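Galactose mutarotase-like protein (Clostridium acetobutylicum, PDB 3OS7) belongs to the aldose 1-epimerase (galactose mutarotase) family and probably binds carbohydrate, perhaps interconverting the anomers of an aldose sugar. Local coordinates at residues Ile9-Glu12 with His18-Ile21; Lys66-Val71 with Val287-Met292. All coordinates share one frame; numbering follows the deposited sequence.

Interaction 1 (Ile9-Glu12 with His18-Ile21)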
ATOM      1  N   ILE A   9      -0.620   7.326  22.874  1.00 14.81           N
ATOM      2  CA  ILE A   9      -1.694   7.126  21.897  1.00 15.68           C
ATOM      3  C   ILE A   9      -2.798   8.086  22.273  1.00 15.52           C
ATOM      4  O   ILE A   9      -3.272   8.072  23.395  1.00 18.80           O
ATOM      5  CB  ILE A   9      -2.270   5.703  21.910  1.00 16.12           C
ATOM      6  CG1 ILE A   9      -1.159   4.665  21.616  1.00 18.71           C
ATOM      7  CG2 ILE A   9      -3.453   5.590  20.924  1.00 14.83           C
ATOM      8  CD1 ILE A   9      -1.645   3.209  21.684  1.00 17.57           C
ATOM      9  N   LYS A  10      -3.250   8.877  21.306  1.00 15.31           N
ATOM     10  CA  LYS A  10      -4.282   9.909  21.524  1.00 15.15           C
ATOM     11  C   LYS A  10      -5.390   9.744  20.500  1.00 15.94           C
ATOM     12  O   LYS A  10      -5.127   9.715  19.303  1.00 16.90           O
ATOM     13  CB  LYS A  10      -3.670  11.300  21.439  1.00 17.58           C
ATOM     14  CG  LYS A  10      -4.654  12.449  21.628  1.00 20.18           C
ATOM     15  CD  LYS A  10      -3.934  13.789  21.626  1.00 23.14           C
ATOM     16  CE  LYS A  10      -4.875  14.928  21.937  1.00 26.71           C
ATOM     17  NZ  LYS A  10      -4.142  16.232  22.013  1.00 29.30           N
ATOM     18  N   GLU A  11      -6.621   9.602  20.981  1.00 14.53           N
ATOM     19  CA  GLU A  11      -7.783   9.620  20.138  1.00 15.16           C
ATOM     20  C   GLU A  11      -8.312  11.043  20.178  1.00 17.86           C
ATOM     21  O   GLU A  11      -8.522  11.577  21.248  1.00 15.15           O
ATOM     22  CB  GLU A  11      -8.803   8.668  20.683  1.00 17.88           C
ATOM     23  CG  GLU A  11     -10.097   8.567  19.935  1.00 24.73           C
ATOM     24  CD  GLU A  11     -10.942   7.401  20.492  1.00 31.70           C
ATOM     25  OE1 GLU A  11     -10.352   6.475  21.086  1.00 49.22           O
ATOM     26  OE2 GLU A  11     -12.168   7.389  20.315  1.00 34.30           O
ATOM     27  N   GLU A  12      -8.517  11.641  19.010  1.00 17.42           N
ATOM     28  CA  GLU A  12      -8.948  13.037  18.932  1.00 20.09           C
ATOM     29  C   GLU A  12      -9.831  13.253  17.705  1.00 21.44           C
ATOM     30  O   GLU A  12     -10.113  12.318  16.974  1.00 21.18           O
ATOM     31  CB  GLU A  12      -7.730  13.966  18.923  1.00 22.68           C
ATOM     32  CG  GLU A  12      -6.878  13.848  17.698  1.00 28.49           C
ATOM     33  CD  GLU A  12      -5.469  14.408  17.889  1.00 40.62           C
ATOM     34  OE1 GLU A  12      -4.519  13.608  17.949  1.00 44.25           O
ATOM     35  OE2 GLU A  12      -5.294  15.638  17.975  1.00 48.43           O
ATOM     36  N   HIS A  18     -14.753  13.784  12.926  1.00 24.60           N
ATOM     37  CA  HIS A  18     -14.205  12.429  12.725  1.00 22.24           C
ATOM     38  C   HIS A  18     -13.152  12.064  13.746  1.00 20.71           C
ATOM     39  O   HIS A  18     -12.320  12.864  14.091  1.00 23.06           O
ATOM     40  CB  HIS A  18     -13.642  12.297  11.322  1.00 20.49           C
ATOM     41  CG  HIS A  18     -14.653  12.565  10.268  1.00 19.78           C
ATOM     42  ND1 HIS A  18     -15.513  11.590   9.803  1.00 25.83           N
ATOM     43  CD2 HIS A  18     -14.966  13.699   9.603  1.00 22.28           C
ATOM     44  CE1 HIS A  18     -16.315  12.120   8.896  1.00 24.75           C
ATOM     45  NE2 HIS A  18     -15.995  13.395   8.749  1.00 21.66           N
ATOM     46  N   LYS A  19     -13.218  10.839  14.233  1.00 19.89           N
ATOM     47  CA  LYS A  19     -12.249  10.378  15.187  1.00 22.45           C
ATOM     48  C   LYS A  19     -10.962  10.015  14.437  1.00 23.26           C
ATOM     49  O   LYS A  19     -10.988   9.547  13.283  1.00 28.75           O
ATOM     50  CB  LYS A  19     -12.814   9.221  15.999  1.00 24.65           C
ATOM     51  CG  LYS A  19     -13.984   9.694  16.915  1.00 33.67           C
ATOM     52  CD  LYS A  19     -14.546   8.571  17.789  1.00 42.72           C
ATOM     53  CE  LYS A  19     -16.067   8.541  17.783  1.00 44.52           C
ATOM     54  NZ  LYS A  19     -16.538   7.144  18.043  1.00 47.97           N
ATOM     55  N   CYS A  20      -9.827  10.319  15.036  1.00 20.40           N
ATOM     56  CA  CYS A  20      -8.569   9.856  14.473  1.00 16.88           C
ATOM     57  C   CYS A  20      -7.725   9.408  15.650  1.00 17.23           C
ATOM     58  O   CYS A  20      -8.030   9.763  16.807  1.00 15.89           O
ATOM     59  CB  CYS A  20      -7.910  10.951  13.666  1.00 19.24           C
ATOM     60  SG  CYS A  20      -7.231  12.349  14.582  1.00 31.92           S
ATOM     61  N   ILE A  21      -6.730   8.576  15.376  1.00 15.03           N
ATOM     62  CA  ILE A  21      -5.776   8.161  16.393  1.00 15.24           C
ATOM     63  C   ILE A  21      -4.379   8.610  16.005  1.00 15.57           C
ATOM     64  O   ILE A  21      -3.875   8.249  14.920  1.00 14.87           O
ATOM     65  CB  ILE A  21      -5.779   6.610  16.623  1.00 18.41           C
ATOM     66  CG1 ILE A  21      -7.179   6.037  16.874  1.00 22.22           C
ATOM     67  CG2 ILE A  21      -4.787   6.247  17.749  1.00 13.01           C
ATOM     68  CD1 ILE A  21      -7.796   6.414  18.185  1.00 31.09           C
TER
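Ile21 meets Glu11 and Ile9 with two different branches. Its CD1 lies against the aliphatic stem of Glu11, 3.5 Å from Glu11 CB and almost as near to CG, while its CG2 crosses to the neighbouring strand and meets Ile9 CG2 at 3.5 Å. Chi1 (-51°) sets CG2 beside the carbonyl carbon and CG1 beside the backbone N, and the turn at chi2 (-70°) then swings CD1 against Glu11. The Glu11 chain is extended, which carries the carboxylate past the methyl; OE1 is then taken by a salt bridge to Lys122. Lys19 runs alongside Glu11, pointing the same way, but only its CD comes near OE2, at 3.7 Å, and the two charged ends stay apart.

These residues belong to neighbouring strands of the antiparallel hairpin 8-14/18-25, the first two strands of a five-stranded sheet in which 8-14 is an outermost member. Glu12 and Cys20 form a hydrogen-bonded pair of this hairpin: Glu12 N donates to Cys20 O with an N-H...O angle of 166°, and Cys20 N returns the bond to Glu12 O at 2.8 Å. Glu11 and Ile21 make the adjoining non-hydrogen-bonded pair, where the CA atoms close to 4.5 Å and Glu11 CA leans on Cys20 O in a CA-H...O contact.

On the face that carries Glu12 and Cys20, both side chains place their gamma atom between the backbone N and carbonyl carbon, bringing Glu12 CG within 3.5 Å of Cys20 SG. Beyond that touch the Glu12 chain extends to a salt bridge between OE1 and Arg22, whereas buried Cys20 packs onto Leu31 and Ile33 of the next strand.

Interaction 2 (Lys66-Val71 with Val287-Met292); sequences KNRPQV and VIWNDM
Val71 CG1 abuts the six-membered end of the Trp289 indole, 4.2 Å from CZ3 and near the ring plane, so the methyl meets an edge. The same methyl lies beneath one face of the Arg68 guanidinium, offset toward its rim. This apolar corner is the more closely packed part of a small contact, burying 97 Å² in all, and Tyr297 of strand 297-303 touches both Val71 and Trp289. Trp289 also has the backbone N of Asp291 centred over one ring face, 3.6 Å above the plane.

The polar side is looser. Arg68 is extended from CG to NE and brings NH2 to the indole edge at CH2, with the two planes 63° apart. Its NH2 stops 4.4 Å from Asp291 OD2, beyond salt-bridge range, and two waters span the gap: one accepts from NH2 and donates to OD1, the other accepts from NH1 and donates to OD2 at 2.7 Å. Tyr297 OH also bonds OD2, while NH2 binds a tartrate, probably from the crystallisation liquor. The opposite charges are therefore bridged by water, which probably weakens their attraction, consistent with a polar pocket in which the guanidinium can also serve an anionic or hydroxylated ligand.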
ATOM      1  N   LYS A  66     -12.115  11.454   1.243  1.00 18.38           N
ATOM      2  CA  LYS A  66     -12.852  10.186   1.221  1.00 20.98           C
ATOM      3  C   LYS A  66     -13.107   9.688  -0.196  1.00 20.40           C
ATOM      4  O   LYS A  66     -13.128   8.479  -0.439  1.00 22.48           O
ATOM      5  CB  LYS A  66     -14.173  10.309   1.970  1.00 22.43           C
ATOM      6  CG  LYS A  66     -15.090   9.077   1.863  1.00 26.93           C
ATOM      7  CD  LYS A  66     -16.324   9.186   2.758  1.00 37.68           C
ATOM      8  CE  LYS A  66     -17.398  10.106   2.167  1.00 44.49           C
ATOM      9  NZ  LYS A  66     -18.599  10.257   3.067  1.00 44.36           N
ATOM     10  N   ASN A  67     -13.295  10.619  -1.124  1.00 20.50           N
ATOM     11  CA  ASN A  67     -13.537  10.260  -2.520  1.00 22.34           C
ATOM     12  C   ASN A  67     -12.297   9.829  -3.299  1.00 21.75           C
ATOM     13  O   ASN A  67     -12.425   9.125  -4.301  1.00 22.53           O
ATOM     14  CB  ASN A  67     -14.201  11.418  -3.237  1.00 25.53           C
ATOM     15  CG  ASN A  67     -15.663  11.520  -2.907  1.00 29.42           C
ATOM     16  OD1 ASN A  67     -16.306  10.522  -2.524  1.00 27.50           O
ATOM     17  ND2 ASN A  67     -16.206  12.714  -3.056  1.00 30.70           N
ATOM     18  N   ARG A  68     -11.116  10.219  -2.829  1.00 19.79           N
ATOM     19  CA  ARG A  68      -9.842   9.823  -3.476  1.00 17.63           C
ATOM     20  C   ARG A  68      -8.730   9.666  -2.427  1.00 16.07           C
ATOM     21  O   ARG A  68      -7.769  10.422  -2.373  1.00 17.80           O
ATOM     22  CB  ARG A  68      -9.451  10.842  -4.534  1.00 19.55           C
ATOM     23  CG  ARG A  68      -8.470  10.296  -5.545  1.00 20.94           C
ATOM     24  CD  ARG A  68      -7.794  11.424  -6.264  1.00 24.95           C
ATOM     25  NE  ARG A  68      -6.912  10.929  -7.319  1.00 24.48           N
ATOM     26  CZ  ARG A  68      -6.091  11.706  -8.004  1.00 26.93           C
ATOM     27  NH1 ARG A  68      -6.026  12.995  -7.733  1.00 28.90           N
ATOM     28  NH2 ARG A  68      -5.305  11.184  -8.924  1.00 25.52           N
ATOM     29  N   PRO A  69      -8.856   8.651  -1.574  1.00 14.78           N
ATOM     30  CA  PRO A  69      -7.866   8.511  -0.498  1.00 15.40           C
ATOM     31  C   PRO A  69      -6.586   7.840  -0.972  1.00 14.54           C
ATOM     32  O   PRO A  69      -5.537   7.890  -0.282  1.00 16.31           O
ATOM     33  CB  PRO A  69      -8.610   7.641   0.521  1.00 15.40           C
ATOM     34  CG  PRO A  69      -9.477   6.791  -0.310  1.00 17.78           C
ATOM     35  CD  PRO A  69      -9.965   7.704  -1.414  1.00 15.68           C
ATOM     36  N   GLN A  70      -6.651   7.225  -2.154  1.00 15.06           N
ATOM     37  CA  GLN A  70      -5.531   6.439  -2.622  1.00 15.89           C
ATOM     38  C   GLN A  70      -4.249   7.216  -2.964  1.00 16.16           C
ATOM     39  O   GLN A  70      -3.215   6.593  -3.185  1.00 17.07           O
ATOM     40  CB  GLN A  70      -5.923   5.589  -3.828  1.00 16.86           C
ATOM     41  CG  GLN A  70      -6.335   6.356  -5.064  1.00 17.23           C
ATOM     42  CD  GLN A  70      -7.802   6.569  -5.109  1.00 22.70           C
ATOM     43  OE1 GLN A  70      -8.451   6.565  -4.076  1.00 19.57           O
ATOM     44  NE2 GLN A  70      -8.350   6.788  -6.310  1.00 20.57           N
ATOM     45  N   VAL A  71      -4.323   8.544  -3.045  1.00 13.39           N
ATOM     46  CA  VAL A  71      -3.144   9.387  -3.276  1.00 12.84           C
ATOM     47  C   VAL A  71      -2.526   9.972  -1.998  1.00 12.56           C
ATOM     48  O   VAL A  71      -1.664  10.831  -2.074  1.00 13.47           O
ATOM     49  CB  VAL A  71      -3.443  10.479  -4.298  1.00 15.51           C
ATOM     50  CG1 VAL A  71      -3.800   9.822  -5.592  1.00 16.93           C
ATOM     51  CG2 VAL A  71      -4.539  11.464  -3.812  1.00 14.16           C
ATOM     52  N   VAL A 287       3.648  -1.863  -8.312  1.00  9.45           N
ATOM     53  CA  VAL A 287       3.396  -0.804  -9.281  1.00  9.03           C
ATOM     54  C   VAL A 287       4.055   0.446  -8.728  1.00  8.94           C
ATOM     55  O   VAL A 287       3.946   0.746  -7.544  1.00 12.24           O
ATOM     56  CB  VAL A 287       1.900  -0.573  -9.540  1.00 13.18           C
ATOM     57  CG1 VAL A 287       1.667   0.757 -10.300  1.00 12.44           C
ATOM     58  CG2 VAL A 287       1.308  -1.781 -10.270  1.00 14.54           C
ATOM     59  N   ILE A 288       4.816   1.135  -9.575  1.00 11.23           N
ATOM     60  CA  ILE A 288       5.331   2.440  -9.229  1.00 11.43           C
ATOM     61  C   ILE A 288       4.626   3.423 -10.167  1.00 12.26           C
ATOM     62  O   ILE A 288       4.585   3.220 -11.380  1.00 12.91           O
ATOM     63  CB  ILE A 288       6.868   2.562  -9.300  1.00 12.86           C
ATOM     64  CG1 ILE A 288       7.289   4.013  -8.996  1.00 14.74           C
ATOM     65  CG2 ILE A 288       7.456   2.031 -10.649  1.00 12.52           C
ATOM     66  CD1 ILE A 288       8.744   4.220  -8.763  1.00 16.92           C
ATOM     67  N   TRP A 289       4.066   4.473  -9.590  1.00 12.18           N
ATOM     68  CA  TRP A 289       3.317   5.476 -10.324  1.00 13.40           C
ATOM     69  C   TRP A 289       3.573   6.814  -9.647  1.00 14.49           C
ATOM     70  O   TRP A 289       3.297   6.948  -8.458  1.00 13.44           O
ATOM     71  CB  TRP A 289       1.831   5.145 -10.297  1.00 14.53           C
ATOM     72  CG  TRP A 289       0.934   6.225 -10.843  1.00 14.15           C
ATOM     73  CD1 TRP A 289       0.742   6.551 -12.152  1.00 20.14           C
ATOM     74  CD2 TRP A 289       0.071   7.098 -10.080  1.00 16.89           C
ATOM     75  NE1 TRP A 289      -0.180   7.580 -12.254  1.00 21.11           N
ATOM     76  CE2 TRP A 289      -0.605   7.924 -10.995  1.00 23.71           C
ATOM     77  CE3 TRP A 289      -0.170   7.275  -8.702  1.00 16.05           C
ATOM     78  CZ2 TRP A 289      -1.519   8.906 -10.584  1.00 21.26           C
ATOM     79  CZ3 TRP A 289      -1.071   8.248  -8.303  1.00 20.63           C
ATOM     80  CH2 TRP A 289      -1.725   9.052  -9.239  1.00 19.58           C
ATOM     81  N   ASN A 290       4.111   7.781 -10.381  1.00 13.53           N
ATOM     82  CA  ASN A 290       4.482   9.056  -9.757  1.00 15.39           C
ATOM     83  C   ASN A 290       3.571  10.242 -10.137  1.00 16.89           C
ATOM     84  O   ASN A 290       3.973  11.370  -9.922  1.00 16.89           O
ATOM     85  CB  ASN A 290       5.935   9.405 -10.055  1.00 15.18           C
ATOM     86  CG  ASN A 290       6.183   9.690 -11.535  1.00 13.36           C
ATOM     87  OD1 ASN A 290       5.278   9.538 -12.364  1.00 13.78           O
ATOM     88  ND2 ASN A 290       7.421  10.090 -11.875  1.00 15.11           N
ATOM     89  N   ASP A 291       2.388   9.966 -10.708  1.00 15.15           N
ATOM     90  CA  ASP A 291       1.410  10.994 -11.044  1.00 18.38           C
ATOM     91  C   ASP A 291       2.058  12.133 -11.853  1.00 18.20           C
ATOM     92  O   ASP A 291       1.938  13.285 -11.487  1.00 19.10           O
ATOM     93  CB  ASP A 291       0.761  11.533  -9.760  1.00 17.37           C
ATOM     94  CG  ASP A 291      -0.566  12.270 -10.016  1.00 22.28           C
ATOM     95  OD1 ASP A 291      -0.962  12.425 -11.194  1.00 21.64           O
ATOM     96  OD2 ASP A 291      -1.219  12.698  -9.028  1.00 19.80           O
HETATM   97  N   MSE A 292       2.769  11.755 -12.922  1.00 19.49           N
HETATM   98  CA  MSE A 292       3.508  12.647 -13.826  1.00 21.43           C
HETATM   99  C   MSE A 292       4.858  13.145 -13.291  1.00 21.36           C
HETATM  100  O   MSE A 292       5.645  13.668 -14.062  1.00 20.27           O
HETATM  101  CB  MSE A 292       2.657  13.841 -14.292  1.00 22.12           C
HETATM  102  CG  MSE A 292       1.314  13.499 -14.884  1.00 26.66           C
HETATM  103 SE   MSE A 292       1.404  12.163 -16.305  0.75 28.61          SE
HETATM  104  CE  MSE A 292       2.095  13.278 -17.765  1.00 33.81           C
TER
HETATM  105  O   HOH W   1      -3.831  12.532 -11.194  1.00 27.66           O
HETATM  106  O   HOH W   2      -3.220  14.295  -8.178  1.00 28.12           O

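How the interactions relate
Interaction 1 closes a local hairpin near the start of the chain, with only five residues between its segments, whereas interaction 2 brings together segments separated by 215 residues. Their centres lie 25 Å apart and their nearest atoms about 7 Å, so they do not touch. Interaction 1 sits about 22 Å from the centre of the chain and interaction 2 about 10 Å. The bound tartrate belongs with interaction 2: Arg68 NH2 and Gln70 NE2 both hydrogen-bond it. Such a ligand may mark a pocket, although whether this is the sugar site remains unproven. On the side of interaction 1, His18 stacks on Phe62, in helix 62-67, whose last residues open the segment 66-71.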